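Local coordinates for cobalamin (Vitamin B12) biosynthesis CbiX protein (Marinobacter aquaeolei, PDB 3LYH) that probably acts as a metal-binding lyase of the CbiX family, whose members are associated with metal insertion during cobalamin biosynthesis, at the interface of chains A and B. Numbering follows the deposited sequence. Chains: chain A/B, Cobalamin (Vitamin B12) biosynthesis CbiX protein.

Contact 1: the interface of chains A and B. Residues chain A 6, 35, 66; chain B 121, 124-125.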
loop_
_atom_site.group_PDB
_atom_site.type_symbol
_atom_site.label_atom_id
_atom_site.label_comp_id
_atom_site.label_asym_id
_atom_site.label_seq_id
_atom_site.Cartn_x
_atom_site.Cartn_y
_atom_site.Cartn_z
ATOM N N HIS A 6 -13.824 22.796 1.233
ATOM C CA HIS A 6 -13.133 21.627 1.811
ATOM C C HIS A 6 -12.266 20.964 0.726
ATOM O O HIS A 6 -12.651 20.943 -0.436
ATOM C CB HIS A 6 -14.168 20.633 2.413
ATOM C CG HIS A 6 -13.608 19.282 2.758
ATOM N ND1 HIS A 6 -13.631 18.239 1.866
ATOM C CD2 HIS A 6 -12.977 18.815 3.866
ATOM C CE1 HIS A 6 -13.042 17.184 2.403
ATOM N NE2 HIS A 6 -12.635 17.505 3.613
ATOM N N ILE A 35 -11.730 14.018 -8.619
ATOM C CA ILE A 35 -12.213 14.803 -7.481
ATOM C C ILE A 35 -11.638 16.218 -7.473
ATOM O O ILE A 35 -10.413 16.412 -7.439
ATOM C CB ILE A 35 -11.933 14.073 -6.147
ATOM C CG1 ILE A 35 -12.613 12.700 -6.142
ATOM C CG2 ILE A 35 -12.428 14.900 -4.934
ATOM C CD1 ILE A 35 -12.109 11.796 -5.036
ATOM N N THR A 66 -9.499 16.993 4.686
ATOM C CA THR A 66 -9.425 15.588 5.065
ATOM C C THR A 66 -8.139 14.986 4.487
ATOM O O THR A 66 -7.857 15.185 3.313
ATOM C CB THR A 66 -10.636 14.819 4.533
ATOM O OG1 THR A 66 -11.804 15.439 5.040
ATOM C CG2 THR A 66 -10.562 13.332 4.942
ATOM N N LEU B 121 -14.654 11.521 1.374
ATOM C CA LEU B 121 -15.177 12.812 1.014
ATOM C C LEU B 121 -16.635 12.896 1.428
ATOM O O LEU B 121 -17.044 13.876 2.047
ATOM C CB LEU B 121 -15.008 13.087 -0.466
ATOM C CG LEU B 121 -15.332 14.442 -1.057
ATOM C CD1 LEU B 121 -14.384 15.532 -0.570
ATOM C CD2 LEU B 121 -15.259 14.320 -2.590
ATOM N N SER B 124 -16.810 13.335 5.162
ATOM C CA SER B 124 -16.450 14.697 5.579
ATOM C C SER B 124 -17.449 15.779 5.122
ATOM O O SER B 124 -17.706 16.730 5.867
ATOM C CB SER B 124 -15.064 15.073 5.068
ATOM O OG SER B 124 -14.058 14.214 5.582
ATOM N N GLU B 125 -17.956 15.658 3.889
ATOM C CA GLU B 125 -18.776 16.719 3.248
ATOM C C GLU B 125 -20.288 16.548 3.425
ATOM O O GLU B 125 -21.032 17.493 3.176
ATOM C CB GLU B 125 -18.444 16.845 1.749
ATOM C CG GLU B 125 -17.008 17.346 1.489
ATOM C CD GLU B 125 -16.763 17.826 0.058
ATOM O OE1 GLU B 125 -17.612 17.551 -0.824
ATOM O OE2 GLU B 125 -15.697 18.458 -0.185
HETATM O O HOH W 1 -13.404 18.624 -2.060
#
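A:His6 and B:Glu125, in a two-fold interface between identical chains, meet through a hydrogen bond from the imidazole ND1 to the carboxylate OE2, 2.9 Å long and moderately bent, with 148° at the hydrogen. The oxygen is approached on its anti side, the ring and carboxylate planes stand 77° apart, and OE2 lies somewhat off the imidazole plane, so the bond is well formed but not coplanar. The CG of A:His6 is anti to the backbone N (chi1 167°), which brings the ring to the partner helix. A water adds a second tie, lying 2.9 Å from the main-chain O of A:His6 and 3.0 Å from OE2 of B:Glu125; the same carboxylate oxygen thus takes part in a direct and a water-mediated link.

On the opposite side of the imidazole, NE2 of A:His6 is hydrogen-bonded to the hydroxyl OG1 of A:Thr66 at 2.6 Å. That hydroxyl also bonds across the interface, its OG1 lying 2.6 Å from OG of B:Ser124; the donor is not decided in either bond. A:Thr66 therefore both touches the partner and holds the ring from behind, fixing its rotation within a run of hydrogen bonds that joins B:Ser124, A:Thr66, A:His6 and B:Glu125. A carboxylate beside the imidazole could favour its protonated form.

The apolar contacts flank this run of polar bonds. The methyl CD1 of B:Leu121 sits at the imidazole edge, in the ring plane, 3.7 Å from CE1 of A:His6. Its other methyl, CD2, lies 3.7 Å from CG2 of A:Ile35, the two side chains running past one another in opposite directions.

In the fold, A:His6 begins strand 6-12, A:Thr66 lies on strand 64-69, and A:Ile35 directly follows helix 18-34; together they receive the C-terminal end of helix 107-125 of chain B.

Contact 2: the interface of chains A and B. Residues chain A 8, 10, 31, 35, 68; chain B 113-114, 117-118.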
loop_
_atom_site.group_PDB
_atom_site.type_symbol
_atom_site.label_atom_id
_atom_site.label_comp_id
_atom_site.label_asym_id
_atom_site.label_seq_id
_atom_site.Cartn_x
_atom_site.Cartn_y
_atom_site.Cartn_z
ATOM N N ILE A 8 -9.516 17.492 -0.078
ATOM C CA ILE A 8 -9.015 16.194 0.299
ATOM C C ILE A 8 -7.568 16.054 -0.204
ATOM O O ILE A 8 -7.210 16.495 -1.330
ATOM C CB ILE A 8 -10.089 15.090 -0.063
ATOM C CG1 ILE A 8 -9.894 13.811 0.777
ATOM C CG2 ILE A 8 -10.137 14.853 -1.512
ATOM C CD1 ILE A 8 -11.136 12.995 0.994
ATOM N N LEU A 10 -4.271 13.338 -0.344
ATOM C CA LEU A 10 -3.701 11.986 -0.240
ATOM C C LEU A 10 -2.283 12.162 0.300
ATOM O O LEU A 10 -1.463 12.855 -0.350
ATOM C CB LEU A 10 -3.663 11.353 -1.636
ATOM C CG LEU A 10 -5.027 10.932 -2.185
ATOM C CD1 LEU A 10 -4.946 10.567 -3.685
ATOM C CD2 LEU A 10 -5.510 9.745 -1.384
ATOM N N THR A 31 -7.827 9.619 -8.582
ATOM C CA THR A 31 -8.385 10.570 -7.632
ATOM C C THR A 31 -8.225 12.034 -8.025
ATOM O O THR A 31 -9.179 12.817 -7.988
ATOM C CB THR A 31 -7.746 10.411 -6.236
ATOM O OG1 THR A 31 -7.953 9.086 -5.762
ATOM C CG2 THR A 31 -8.376 11.393 -5.238
ATOM N N ILE A 35 -11.730 14.018 -8.619
ATOM C CA ILE A 35 -12.213 14.803 -7.481
ATOM C C ILE A 35 -11.638 16.218 -7.473
ATOM O O ILE A 35 -10.413 16.412 -7.439
ATOM C CB ILE A 35 -11.933 14.073 -6.147
ATOM C CG1 ILE A 35 -12.613 12.700 -6.142
ATOM C CG2 ILE A 35 -12.428 14.900 -4.934
ATOM C CD1 ILE A 35 -12.109 11.796 -5.036
ATOM N N VAL A 68 -6.092 11.633 3.701
ATOM C CA VAL A 68 -6.218 10.200 3.490
ATOM C C VAL A 68 -4.807 9.621 3.327
ATOM O O VAL A 68 -4.166 9.826 2.328
ATOM C CB VAL A 68 -7.108 9.876 2.283
ATOM C CG1 VAL A 68 -7.231 8.366 2.065
ATOM C CG2 VAL A 68 -8.498 10.493 2.425
ATOM N N ILE B 113 -8.146 3.274 -4.645
ATOM C CA ILE B 113 -7.837 4.467 -3.852
ATOM C C ILE B 113 -8.860 5.581 -4.092
ATOM O O ILE B 113 -9.365 6.206 -3.174
ATOM C CB ILE B 113 -6.361 4.951 -4.099
ATOM C CG1 ILE B 113 -5.385 3.951 -3.505
ATOM C CG2 ILE B 113 -6.134 6.356 -3.559
ATOM C CD1 ILE B 113 -3.929 4.152 -3.959
ATOM N N ARG B 114 -9.214 5.802 -5.347
ATOM C CA ARG B 114 -10.250 6.781 -5.675
ATOM C C ARG B 114 -11.561 6.430 -4.948
ATOM O O ARG B 114 -12.241 7.293 -4.430
ATOM C CB ARG B 114 -10.504 6.839 -7.186
ATOM C CG ARG B 114 -11.431 7.918 -7.591
ATOM C CD ARG B 114 -11.731 7.912 -9.061
ATOM N NE ARG B 114 -12.284 6.631 -9.467
ATOM C CZ ARG B 114 -12.444 6.265 -10.735
ATOM N NH1 ARG B 114 -12.107 7.083 -11.732
ATOM N NH2 ARG B 114 -12.941 5.069 -11.001
ATOM N N VAL B 117 -11.277 7.325 -1.366
ATOM C CA VAL B 117 -11.297 8.776 -1.219
ATOM C C VAL B 117 -12.732 9.333 -1.366
ATOM O O VAL B 117 -13.154 10.212 -0.574
ATOM C CB VAL B 117 -10.349 9.505 -2.179
ATOM C CG1 VAL B 117 -10.573 11.000 -2.118
ATOM C CG2 VAL B 117 -8.892 9.170 -1.846
ATOM N N LYS B 118 -13.511 8.812 -2.317
ATOM C CA LYS B 118 -14.946 9.157 -2.429
ATOM C C LYS B 118 -15.744 8.860 -1.149
ATOM O O LYS B 118 -16.570 9.669 -0.761
ATOM C CB LYS B 118 -15.587 8.464 -3.638
ATOM C CG LYS B 118 -15.090 9.003 -4.976
ATOM C CD LYS B 118 -15.398 8.090 -6.209
ATOM C CE LYS B 118 -16.895 8.009 -6.576
ATOM N NZ LYS B 118 -17.170 7.248 -7.885
#
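B:Val117, on the C-terminal helix of this CbiX-family protein, points both of its methyls into an apolar groove of chain A bounded by A:Ile8, A:Leu10, A:Thr31 and A:Ile35. The tight part is here: B:Val117 loses 67 Å² of surface to the partner. Its CG1, anti to the backbone N (chi1 171°), is directed at the terminal methyl CD1 of A:Ile35, 3.4 Å away, while CG2 meets the CD2 branch of A:Leu10 at 3.5 Å. Both separations are closer than usual van der Waals contact, evidence of snug packing on two sides of the valine.

CD1 of A:Ile8 approaches CG1 of B:Val117 to 3.7 Å, the side chains passing in opposite senses. Cutting A:Ile8 back to an alanine removes this CD1 and is likely to open a gap beside CG1 of B:Val117. The CG2 methyl of A:Thr31 closes another flank, 3.8 Å from the same CG1 and inclined across the valine. The hydroxyl OG1 of A:Thr31 rests against the helix backbone, 3.3 Å from CA of B:Arg114.

Packing is slacker around this core. A:Val68 comes no nearer than 4.3 Å, from its CG1 to CG2 of B:Val117, and B:Ile113 hides little surface, its CG2 brushing CD2 of A:Leu10. Towards the outer side, B:Arg114 and B:Lys118 offer the carbon stems of their chains: CG of B:Arg114 lies 4.0 Å from CA of A:Thr31, and CG of B:Lys118 lies loosely near CD1 of A:Ile35, 4.1 Å away. Both chains bend at chi3 and carry their charged ends away from the valine, each residue hiding 14 Å² against chain A.

Contact 1 and contact 2 are neighbouring patches, their C-alpha centres about 9 Å apart, along the same C-terminal helix of chain B, residues 107-125. Both draw on strands 6-12 and 64-69 of chain A, and A:Ile35 belongs to both, its CG2 serving contact 1 and its CD1 contact 2. Successive helical turns thus carry the apolar stretch of contact 2 into the polar network of contact 1. Because the interface is two-fold symmetric, the helix of chain A packs on chain B in the same way, although its model ends before the glutamate. This reciprocal exchange suggests a dimer, which the crystal assembly alone does not prove.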